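PDB 4LYP: Exo-beta-1,4-mannosidase from Rhizomucor miehei, which probably removes terminal non-reducing beta-D-mannose residues from beta-mannosides as an extracellular family 5 glycoside hydrolase, with transglycosylation activity as well. Local coordinates for residues E35-K40 with T49-P54; E53-R58 with K442-L447; N373-L378 with A438-V443. All coordinates share one frame; numbering follows the deposited sequence.

Contact 1. Residues E35-K40 with T49-P54; sequences EFAFVK and TRYGEP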
loop_
_atom_site.group_PDB
_atom_site.type_symbol
_atom_site.label_atom_id
_atom_site.label_comp_id
_atom_site.label_asym_id
_atom_site.label_seq_id
_atom_site.Cartn_x
_atom_site.Cartn_y
_atom_site.Cartn_z
ATOM N N GLU A 35 18.331 19.138 0.200
ATOM C CA GLU A 35 17.152 18.337 -0.056
ATOM C C GLU A 35 17.253 17.639 -1.405
ATOM O O GLU A 35 16.260 17.133 -1.896
ATOM C CB GLU A 35 15.887 19.180 0.076
ATOM C CG GLU A 35 15.854 19.799 1.497
ATOM C CD GLU A 35 14.683 20.721 1.749
ATOM O OE1 GLU A 35 13.595 20.593 1.108
ATOM O OE2 GLU A 35 14.866 21.623 2.637
ATOM N N PHE A 36 18.460 17.439 -1.897
ATOM C CA PHE A 36 18.662 16.755 -3.201
ATOM C C PHE A 36 18.055 15.331 -3.297
ATOM O O PHE A 36 17.517 14.943 -4.323
ATOM C CB PHE A 36 20.179 16.734 -3.489
ATOM C CG PHE A 36 20.564 16.477 -4.916
ATOM C CD1 PHE A 36 20.128 17.261 -5.967
ATOM C CD2 PHE A 36 21.515 15.501 -5.157
ATOM C CE1 PHE A 36 20.621 17.039 -7.267
ATOM C CE2 PHE A 36 22.007 15.265 -6.422
ATOM C CZ PHE A 36 21.526 16.025 -7.471
ATOM N N ALA A 37 18.138 14.610 -2.200
ATOM C CA ALA A 37 17.701 13.234 -2.096
ATOM C C ALA A 37 16.232 13.065 -1.822
ATOM O O ALA A 37 15.710 11.932 -1.870
ATOM C CB ALA A 37 18.536 12.504 -1.033
ATOM N N PHE A 38 15.491 14.163 -1.561
ATOM C CA PHE A 38 14.045 14.007 -1.336
ATOM C C PHE A 38 13.366 13.851 -2.670
ATOM O O PHE A 38 13.640 14.595 -3.640
ATOM C CB PHE A 38 13.479 15.215 -0.595
ATOM C CG PHE A 38 13.872 15.236 0.863
ATOM C CD1 PHE A 38 13.007 14.760 1.867
ATOM C CD2 PHE A 38 15.130 15.685 1.266
ATOM C CE1 PHE A 38 13.394 14.683 3.164
ATOM C CE2 PHE A 38 15.494 15.611 2.605
ATOM C CZ PHE A 38 14.588 15.169 3.565
ATOM N N VAL A 39 12.376 12.954 -2.715
ATOM C CA VAL A 39 11.549 12.840 -3.940
ATOM C C VAL A 39 10.660 14.062 -3.990
ATOM O O VAL A 39 10.082 14.484 -2.976
ATOM C CB VAL A 39 10.732 11.525 -3.906
ATOM C CG1 VAL A 39 9.882 11.442 -5.173
ATOM C CG2 VAL A 39 11.627 10.337 -3.776
ATOM N N LYS A 40 10.500 14.627 -5.212
ATOM C CA LYS A 40 9.742 15.875 -5.390
ATOM C C LYS A 40 8.820 15.682 -6.571
ATOM O O LYS A 40 8.957 14.726 -7.356
ATOM C CB LYS A 40 10.695 17.054 -5.700
ATOM C CG LYS A 40 11.782 17.177 -4.672
ATOM C CD LYS A 40 12.805 18.266 -5.022
ATOM C CE LYS A 40 14.021 18.189 -4.060
ATOM N NZ LYS A 40 14.924 16.964 -4.354
ATOM N N THR A 49 10.796 13.738 -9.281
ATOM C CA THR A 49 12.241 13.863 -9.449
ATOM C C THR A 49 12.891 13.400 -8.178
ATOM O O THR A 49 12.314 13.428 -7.098
ATOM C CB THR A 49 12.675 15.317 -9.792
ATOM O OG1 THR A 49 12.446 16.179 -8.696
ATOM C CG2 THR A 49 11.917 15.849 -11.002
ATOM N N ARG A 50 14.170 13.044 -8.308
ATOM C CA ARG A 50 15.038 12.740 -7.157
ATOM C C ARG A 50 16.472 12.934 -7.669
ATOM O O ARG A 50 16.751 12.504 -8.826
ATOM C CB ARG A 50 14.832 11.289 -6.646
ATOM C CG ARG A 50 15.421 11.137 -5.253
ATOM C CD ARG A 50 15.387 9.679 -4.817
ATOM N NE ARG A 50 15.708 9.608 -3.381
ATOM C CZ ARG A 50 16.088 8.522 -2.716
ATOM N NH1 ARG A 50 16.343 7.363 -3.365
ATOM N NH2 ARG A 50 16.184 8.580 -1.371
ATOM N N TYR A 51 17.340 13.558 -6.859
ATOM C CA TYR A 51 18.733 13.744 -7.320
ATOM C C TYR A 51 18.777 14.522 -8.633
ATOM O O TYR A 51 19.715 14.306 -9.429
ATOM C CB TYR A 51 19.539 12.444 -7.403
ATOM C CG TYR A 51 19.549 11.568 -6.188
ATOM C CD1 TYR A 51 20.161 12.001 -5.008
ATOM C CD2 TYR A 51 18.916 10.306 -6.233
ATOM C CE1 TYR A 51 20.188 11.160 -3.874
ATOM C CE2 TYR A 51 18.939 9.479 -5.094
ATOM C CZ TYR A 51 19.502 9.916 -3.936
ATOM O OH TYR A 51 19.600 9.111 -2.809
ATOM N N GLY A 52 17.842 15.452 -8.827
ATOM C CA GLY A 52 17.893 16.318 -10.041
ATOM C C GLY A 52 17.507 15.605 -11.308
ATOM O O GLY A 52 17.713 16.176 -12.380
ATOM N N GLU A 53 16.949 14.400 -11.209
ATOM C CA GLU A 53 16.581 13.599 -12.408
ATOM C C GLU A 53 15.171 13.052 -12.280
ATOM O O GLU A 53 14.663 12.903 -11.156
ATOM C CB GLU A 53 17.533 12.417 -12.607
ATOM C CG GLU A 53 18.960 12.878 -12.848
ATOM C CD GLU A 53 19.923 11.724 -12.840
ATOM O OE1 GLU A 53 19.605 10.561 -12.743
ATOM O OE2 GLU A 53 21.126 12.053 -12.957
ATOM N N PRO A 54 14.505 12.754 -13.378
ATOM C CA PRO A 54 13.187 12.042 -13.284
ATOM C C PRO A 54 13.320 10.831 -12.379
ATOM O O PRO A 54 14.344 10.166 -12.331
ATOM C CB PRO A 54 12.919 11.660 -14.748
ATOM C CG PRO A 54 13.585 12.776 -15.550
ATOM C CD PRO A 54 14.922 13.005 -14.773
HETATM O O HOH W 1 15.226 16.422 -7.441
#

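Contact 2. Residues E53-R58 with K442-L447; sequences EPYLIR and KVQKEL. With GAI (guanidine), chain D.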
loop_
_atom_site.group_PDB
_atom_site.type_symbol
_atom_site.label_atom_id
_atom_site.label_comp_id
_atom_site.label_asym_id
_atom_site.label_seq_id
_atom_site.Cartn_x
_atom_site.Cartn_y
_atom_site.Cartn_z
ATOM N N GLU A 53 16.949 14.400 -11.209
ATOM C CA GLU A 53 16.581 13.599 -12.408
ATOM C C GLU A 53 15.171 13.052 -12.280
ATOM O O GLU A 53 14.663 12.903 -11.156
ATOM C CB GLU A 53 17.533 12.417 -12.607
ATOM C CG GLU A 53 18.960 12.878 -12.848
ATOM C CD GLU A 53 19.923 11.724 -12.840
ATOM O OE1 GLU A 53 19.605 10.561 -12.743
ATOM O OE2 GLU A 53 21.126 12.053 -12.957
ATOM N N PRO A 54 14.505 12.754 -13.378
ATOM C CA PRO A 54 13.187 12.042 -13.284
ATOM C C PRO A 54 13.320 10.831 -12.379
ATOM O O PRO A 54 14.344 10.166 -12.331
ATOM C CB PRO A 54 12.919 11.660 -14.748
ATOM C CG PRO A 54 13.585 12.776 -15.550
ATOM C CD PRO A 54 14.922 13.005 -14.773
ATOM N N TYR A 55 12.174 10.507 -11.736
ATOM C CA TYR A 55 12.128 9.356 -10.832
ATOM C C TYR A 55 10.850 8.579 -11.123
ATOM O O TYR A 55 9.738 9.103 -10.973
ATOM C CB TYR A 55 12.192 9.866 -9.382
ATOM C CG TYR A 55 12.234 8.788 -8.327
ATOM C CD1 TYR A 55 13.434 8.063 -8.153
ATOM C CD2 TYR A 55 11.198 8.503 -7.470
ATOM C CE1 TYR A 55 13.549 7.074 -7.178
ATOM C CE2 TYR A 55 11.285 7.569 -6.476
ATOM C CZ TYR A 55 12.432 6.842 -6.350
ATOM O OH TYR A 55 12.507 5.858 -5.372
ATOM N N LEU A 56 10.985 7.350 -11.617
ATOM C CA LEU A 56 9.863 6.455 -11.870
ATOM C C LEU A 56 9.807 5.387 -10.802
ATOM O O LEU A 56 10.797 4.936 -10.233
ATOM C CB LEU A 56 9.947 5.845 -13.268
ATOM C CG LEU A 56 9.698 6.842 -14.431
ATOM C CD1 LEU A 56 9.937 6.155 -15.756
ATOM C CD2 LEU A 56 8.258 7.297 -14.479
ATOM N N ILE A 57 8.577 4.967 -10.537
ATOM C CA ILE A 57 8.277 4.059 -9.394
ATOM C C ILE A 57 8.280 2.588 -9.819
ATOM O O ILE A 57 7.320 2.087 -10.425
ATOM C CB ILE A 57 6.906 4.449 -8.751
ATOM C CG1 ILE A 57 6.874 5.950 -8.366
ATOM C CG2 ILE A 57 6.621 3.524 -7.572
ATOM C CD1 ILE A 57 8.014 6.419 -7.422
ATOM N N ARG A 58 9.402 1.942 -9.491
ATOM C CA ARG A 58 9.578 0.506 -9.706
ATOM C C ARG A 58 9.175 -0.175 -8.409
ATOM O O ARG A 58 10.036 -0.526 -7.578
ATOM C CB ARG A 58 11.047 0.225 -10.062
ATOM C CG ARG A 58 11.443 0.757 -11.435
ATOM C CD ARG A 58 12.953 0.593 -11.657
ATOM N NE ARG A 58 13.750 1.603 -10.960
ATOM C CZ ARG A 58 14.925 1.374 -10.340
ATOM N NH1 ARG A 58 15.360 0.150 -10.083
ATOM N NH2 ARG A 58 15.658 2.430 -9.971
ATOM N N LYS A 442 15.009 2.034 -17.785
ATOM C CA LYS A 442 15.469 2.501 -19.061
ATOM C C LYS A 442 14.710 3.767 -19.518
ATOM O O LYS A 442 15.292 4.723 -20.007
ATOM C CB LYS A 442 15.364 1.384 -20.103
ATOM C CG LYS A 442 15.875 1.782 -21.481
ATOM C CD LYS A 442 15.751 0.627 -22.463
ATOM C CE LYS A 442 16.363 0.926 -23.834
ATOM N NZ LYS A 442 17.682 0.207 -24.035
ATOM N N VAL A 443 13.410 3.779 -19.323
ATOM C CA VAL A 443 12.594 4.939 -19.634
ATOM C C VAL A 443 13.046 6.117 -18.807
ATOM O O VAL A 443 13.205 7.250 -19.294
ATOM C CB VAL A 443 11.073 4.683 -19.513
ATOM C CG1 VAL A 443 10.306 5.967 -19.638
ATOM C CG2 VAL A 443 10.611 3.666 -20.554
ATOM N N GLN A 444 13.242 5.890 -17.506
ATOM C CA GLN A 444 13.668 6.994 -16.615
ATOM C C GLN A 444 14.978 7.644 -17.169
ATOM O O GLN A 444 15.091 8.867 -17.197
ATOM C CB GLN A 444 13.926 6.519 -15.185
ATOM C CG GLN A 444 14.256 7.660 -14.243
ATOM C CD GLN A 444 14.679 7.135 -12.893
ATOM O OE1 GLN A 444 13.884 6.525 -12.142
ATOM N NE2 GLN A 444 15.959 7.251 -12.622
ATOM N N LYS A 445 15.927 6.805 -17.583
ATOM C CA LYS A 445 17.170 7.308 -18.163
ATOM C C LYS A 445 16.939 8.082 -19.442
ATOM O O LYS A 445 17.476 9.163 -19.576
ATOM C CB LYS A 445 18.159 6.167 -18.313
ATOM C CG LYS A 445 18.634 5.595 -16.966
ATOM C CD LYS A 445 19.610 4.414 -17.102
ATOM C CE LYS A 445 19.946 3.774 -15.719
ATOM N NZ LYS A 445 20.591 2.398 -15.678
ATOM N N GLU A 446 16.090 7.590 -20.332
ATOM C CA GLU A 446 15.775 8.368 -21.556
ATOM C C GLU A 446 15.215 9.718 -21.187
ATOM O O GLU A 446 15.578 10.760 -21.794
ATOM C CB GLU A 446 14.765 7.629 -22.414
ATOM C CG GLU A 446 15.221 6.369 -23.063
ATOM C CD GLU A 446 16.473 6.489 -23.866
ATOM O OE1 GLU A 446 16.679 7.570 -24.478
ATOM O OE2 GLU A 446 17.263 5.447 -23.817
ATOM N N LEU A 447 14.303 9.781 -20.203
ATOM C CA LEU A 447 13.689 11.030 -19.776
ATOM C C LEU A 447 14.655 11.945 -19.099
ATOM O O LEU A 447 14.336 13.141 -18.941
ATOM C CB LEU A 447 12.469 10.726 -18.867
ATOM C CG LEU A 447 11.349 9.942 -19.485
ATOM C CD1 LEU A 447 10.277 9.646 -18.415
ATOM C CD2 LEU A 447 10.723 10.712 -20.673
HETATM C C GAI D . 8.761 11.323 -15.249
HETATM N N1 GAI D . 9.599 12.356 -15.847
HETATM N N2 GAI D . 7.352 11.085 -15.119
HETATM N N3 GAI D . 9.369 10.412 -14.578
HETATM O O HOH W 2 17.869 8.940 -14.113
HETATM O O HOH W 3 12.815 3.985 -12.045
HETATM O O HOH W 4 15.018 5.237 -9.853
#

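Contact 3. Residues N373-L378 with A438-V443; sequences NQIVSL and ANLLKV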
loop_
_atom_site.group_PDB
_atom_site.type_symbol
_atom_site.label_atom_id
_atom_site.label_comp_id
_atom_site.label_asym_id
_atom_site.label_seq_id
_atom_site.Cartn_x
_atom_site.Cartn_y
_atom_site.Cartn_z
ATOM N N ASN A 373 3.554 -3.489 -19.542
ATOM C CA ASN A 373 3.927 -2.959 -20.814
ATOM C C ASN A 373 3.153 -1.670 -21.157
ATOM O O ASN A 373 3.717 -0.729 -21.740
ATOM C CB ASN A 373 3.684 -3.977 -21.905
ATOM C CG ASN A 373 4.711 -5.108 -21.885
ATOM O OD1 ASN A 373 5.812 -4.942 -21.294
ATOM N ND2 ASN A 373 4.387 -6.184 -22.523
ATOM N N GLN A 374 1.902 -1.575 -20.725
ATOM C CA GLN A 374 1.140 -0.358 -20.930
ATOM C C GLN A 374 1.734 0.772 -20.090
ATOM O O GLN A 374 1.804 1.933 -20.553
ATOM C CB GLN A 374 -0.345 -0.609 -20.625
ATOM C CG GLN A 374 -1.174 0.603 -20.986
ATOM C CD GLN A 374 -2.650 0.342 -20.741
ATOM O OE1 GLN A 374 -3.036 -0.753 -20.303
ATOM N NE2 GLN A 374 -3.516 1.327 -20.996
ATOM N N ILE A 375 2.066 0.489 -18.821
ATOM C CA ILE A 375 2.646 1.499 -17.983
ATOM C C ILE A 375 3.971 2.019 -18.564
ATOM O O ILE A 375 4.236 3.229 -18.559
ATOM C CB ILE A 375 2.831 1.015 -16.544
ATOM C CG1 ILE A 375 1.467 0.807 -15.880
ATOM C CG2 ILE A 375 3.658 2.034 -15.736
ATOM C CD1 ILE A 375 1.539 -0.025 -14.612
ATOM N N VAL A 376 4.798 1.125 -19.099
ATOM C CA VAL A 376 6.062 1.575 -19.682
ATOM C C VAL A 376 5.744 2.544 -20.842
ATOM O O VAL A 376 6.445 3.570 -20.968
ATOM C CB VAL A 376 6.903 0.318 -20.184
ATOM C CG1 VAL A 376 8.056 0.768 -21.053
ATOM C CG2 VAL A 376 7.419 -0.410 -18.924
ATOM N N SER A 377 4.776 2.218 -21.682
ATOM C CA SER A 377 4.452 3.064 -22.813
ATOM C C SER A 377 3.897 4.403 -22.324
ATOM O O SER A 377 4.313 5.520 -22.768
ATOM C CB SER A 377 3.439 2.313 -23.712
ATOM O OG SER A 377 3.166 3.142 -24.809
ATOM N N LEU A 378 2.979 4.410 -21.321
ATOM C CA LEU A 378 2.443 5.657 -20.766
ATOM C C LEU A 378 3.548 6.501 -20.083
ATOM O O LEU A 378 3.572 7.741 -20.185
ATOM C CB LEU A 378 1.314 5.436 -19.770
ATOM C CG LEU A 378 0.025 4.840 -20.420
ATOM C CD1 LEU A 378 -0.842 4.259 -19.328
ATOM C CD2 LEU A 378 -0.696 5.996 -21.102
ATOM N N ALA A 438 13.352 -3.183 -15.083
ATOM C CA ALA A 438 14.440 -2.813 -16.024
ATOM C C ALA A 438 13.891 -1.898 -17.127
ATOM O O ALA A 438 14.564 -0.887 -17.468
ATOM C CB ALA A 438 15.069 -4.067 -16.566
ATOM N N ASN A 439 12.726 -2.201 -17.673
ATOM C CA ASN A 439 12.167 -1.389 -18.719
ATOM C C ASN A 439 11.819 0.028 -18.227
ATOM O O ASN A 439 12.057 1.027 -18.929
ATOM C CB ASN A 439 10.913 -2.044 -19.286
ATOM C CG ASN A 439 11.183 -3.286 -20.076
ATOM O OD1 ASN A 439 12.330 -3.526 -20.536
ATOM N ND2 ASN A 439 10.141 -4.148 -20.185
ATOM N N LEU A 440 11.297 0.144 -17.011
ATOM C CA LEU A 440 10.901 1.451 -16.484
ATOM C C LEU A 440 12.148 2.241 -16.139
ATOM O O LEU A 440 12.178 3.471 -16.380
ATOM C CB LEU A 440 10.063 1.247 -15.247
ATOM C CG LEU A 440 9.181 2.432 -14.882
ATOM C CD1 LEU A 440 8.077 2.669 -15.946
ATOM C CD2 LEU A 440 8.467 2.175 -13.546
ATOM N N LEU A 441 13.203 1.595 -15.633
ATOM C CA LEU A 441 14.456 2.342 -15.408
ATOM C C LEU A 441 15.067 2.833 -16.725
ATOM O O LEU A 441 15.573 3.991 -16.761
ATOM C CB LEU A 441 15.464 1.477 -14.639
ATOM C CG LEU A 441 16.799 2.136 -14.323
ATOM C CD1 LEU A 441 16.594 3.424 -13.556
ATOM C CD2 LEU A 441 17.653 1.103 -13.556
ATOM N N LYS A 442 15.009 2.034 -17.785
ATOM C CA LYS A 442 15.469 2.501 -19.061
ATOM C C LYS A 442 14.710 3.767 -19.518
ATOM O O LYS A 442 15.292 4.723 -20.007
ATOM C CB LYS A 442 15.364 1.384 -20.103
ATOM C CG LYS A 442 15.875 1.782 -21.481
ATOM C CD LYS A 442 15.751 0.627 -22.463
ATOM C CE LYS A 442 16.363 0.926 -23.834
ATOM N NZ LYS A 442 17.682 0.207 -24.035
ATOM N N VAL A 443 13.410 3.779 -19.323
ATOM C CA VAL A 443 12.594 4.939 -19.634
ATOM C C VAL A 443 13.046 6.117 -18.807
ATOM O O VAL A 443 13.205 7.250 -19.294
ATOM C CB VAL A 443 11.073 4.683 -19.513
ATOM C CG1 VAL A 443 10.306 5.967 -19.638
ATOM C CG2 VAL A 443 10.611 3.666 -20.554
HETATM O O HOH W 5 7.461 -4.406 -18.948
#

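Contact 1. Residues E35-K40 with T49-P54
A37 O is gripped by the side chain of R50. R50 NE donates to it at 2.8 Å and nearly straight, 173° at the hydrogen. The carbonyl lies at the guanidinium edge, near its plane, and NH2 adds a weak bond to the same oxygen. With CG anti to the backbone N (chi1 -164°), the arginine chain runs extended from CG to NE. Two backbone bonds join K40 and T49, N to O in each direction, as an antiparallel hydrogen-bonded pair. A third backbone bond runs from Y51 N to F36 O, 2.9 Å.

The side chain of K40 bends at its last torsion and returns NZ to its own segment. There NZ donates to E35 O and F38 O, the latter in the carbonyl plane on a lone pair. One water then joins K40 NZ, T49 OG1 and G52 N, so the ammonium also reaches the turn across the contact.

Outside these bonds lies an aromatic patch. Y51 CA sits over the centre of the F36 ring, a CH-pi contact 3.6 Å from the centroid. The Y51 ring turns its edge toward the F36 face in an offset edge-to-face pair, planes at 72°. A37 CB touches Y51 CE1 at 3.6 Å. The tyrosine OH lies over the R50 guanidinium face.

Y51 and G52 both have positive phi, as a type I' turn requires. That turn joins strands 48-50 and 53-61 as a beta hairpin. The K40-T49 pairing adds strand 40-41 as a third antiparallel strand, and strand 53-61 then enters the TIM barrel.

Contact 2. Residues E53-R58 with K442-L447
Strand 53-55 and helix 442-447 run nearly antiparallel, 150° between their directions, with axes 7.7 Å apart at closest approach, and P54 lies nearest Q444. This is an alpha/beta packing of the TIM barrel. The last helix, 429-448, lies against strand 53-61, which pairs in parallel with strands 95-99 and 386-394.

Q444 carries the polar part. Its CG is anti to the backbone N and the chain stays extended beyond it, which takes the amide across to the strand. OE1 accepts L56 N at 3.1 Å and almost straight, 174° at the hydrogen. The donor is tilted 34° from the amide carbonyl plane. Two waters also donate to OE1. One of them donates to L56 O and accepts from R58 NE. The other accepts from R58 NH2. Both waters meet the arginine at its guanidinium edge, in plane. OE1 therefore takes three hydrogen bonds, and the strand backbone and R58 are held to one amide. A further water links Q444 NE2 to E53 OE1. P54 O is close to the amide but makes no hydrogen bond with it.

Apolar side chains fill in around this. L56 CD1 touches V443 CG1 at 3.9 Å, and the two side chains cross obliquely. P54 CG meets L447 CB and approaches L447 O at 3.5 Å.

A guanidine molecule sits beside this packing, in a pocket distinct from the one that includes E238. K46 O accepts a hydrogen bond from it. P54 CB and L447 CD1 both approach its N1, and L56 CD2 comes within 3.3 Å of its N3.

Contact 3. Residues N373-L378 with A438-V443
Two outer helices of the TIM barrel, 362-380 and 429-448, meet here side by side. Segments 373-378 and 438-443 run parallel, 3° between their directions, with axes 9.7 Å apart at closest approach. Helix 362-380 precedes the last barrel strand, 386-394, and helix 429-448 comes after it, beyond the short strand 423-424. Parallel neighbours of this kind are what repeated beta-alpha units place round the outside of the barrel.

V376 is the centre of the contact. Its two methyls divide the opposite helix between them. CG1 is anti to the backbone N (chi1 168°) and meets V443 CG2 at 3.9 Å. CG2 lies beside the backbone N and touches N439 CB, also at 3.9 Å. The V376 and N439 side chains cross at about a right angle. V376 thus reaches two residues one helical turn apart.

On the buried side L440 sends CD1 toward the first helix. This methyl lies 4.3 Å from V376 CG2 and 4.5 Å from I375 CG2, so it makes loose van der Waals contact with both. L440 also packs on L56 and R58 of strand 53-61. I375 turns to L319 of helix 308-329. The pair is thus joined inward to strand 53-61 and, through I375, to helix 308-329. Y436, one turn before L440, adds to the packing against I375 and V376.

No direct hydrogen bond joins the segments, so side-chain packing carries most of the contact. The polar link is made by the two asparagines through one water. The water donates to N373 OD1 at 2.9 Å and accepts from N439 ND2 at 3.0 Å.

In the fold
From the N terminus, contact 1 closes first. It closes a short loop, with eight residues between its segments, and sets the N-terminal segment against the hairpin that leads into strand 53-61. Contact 2 begins on that same strand, sharing E53 and P54, and closes a very long loop to the last helix. Contact 3 opens and closes inside that span, and its second segment shares K442 and V443 with contact 2. Y55 packs on V39 and R50, joining contacts 1 and 2. L440 reaches L56, I57 and R58, joining contacts 2 and 3. Together they tie the N-terminal hairpin, a barrel strand and two outer helices along one side of the chain.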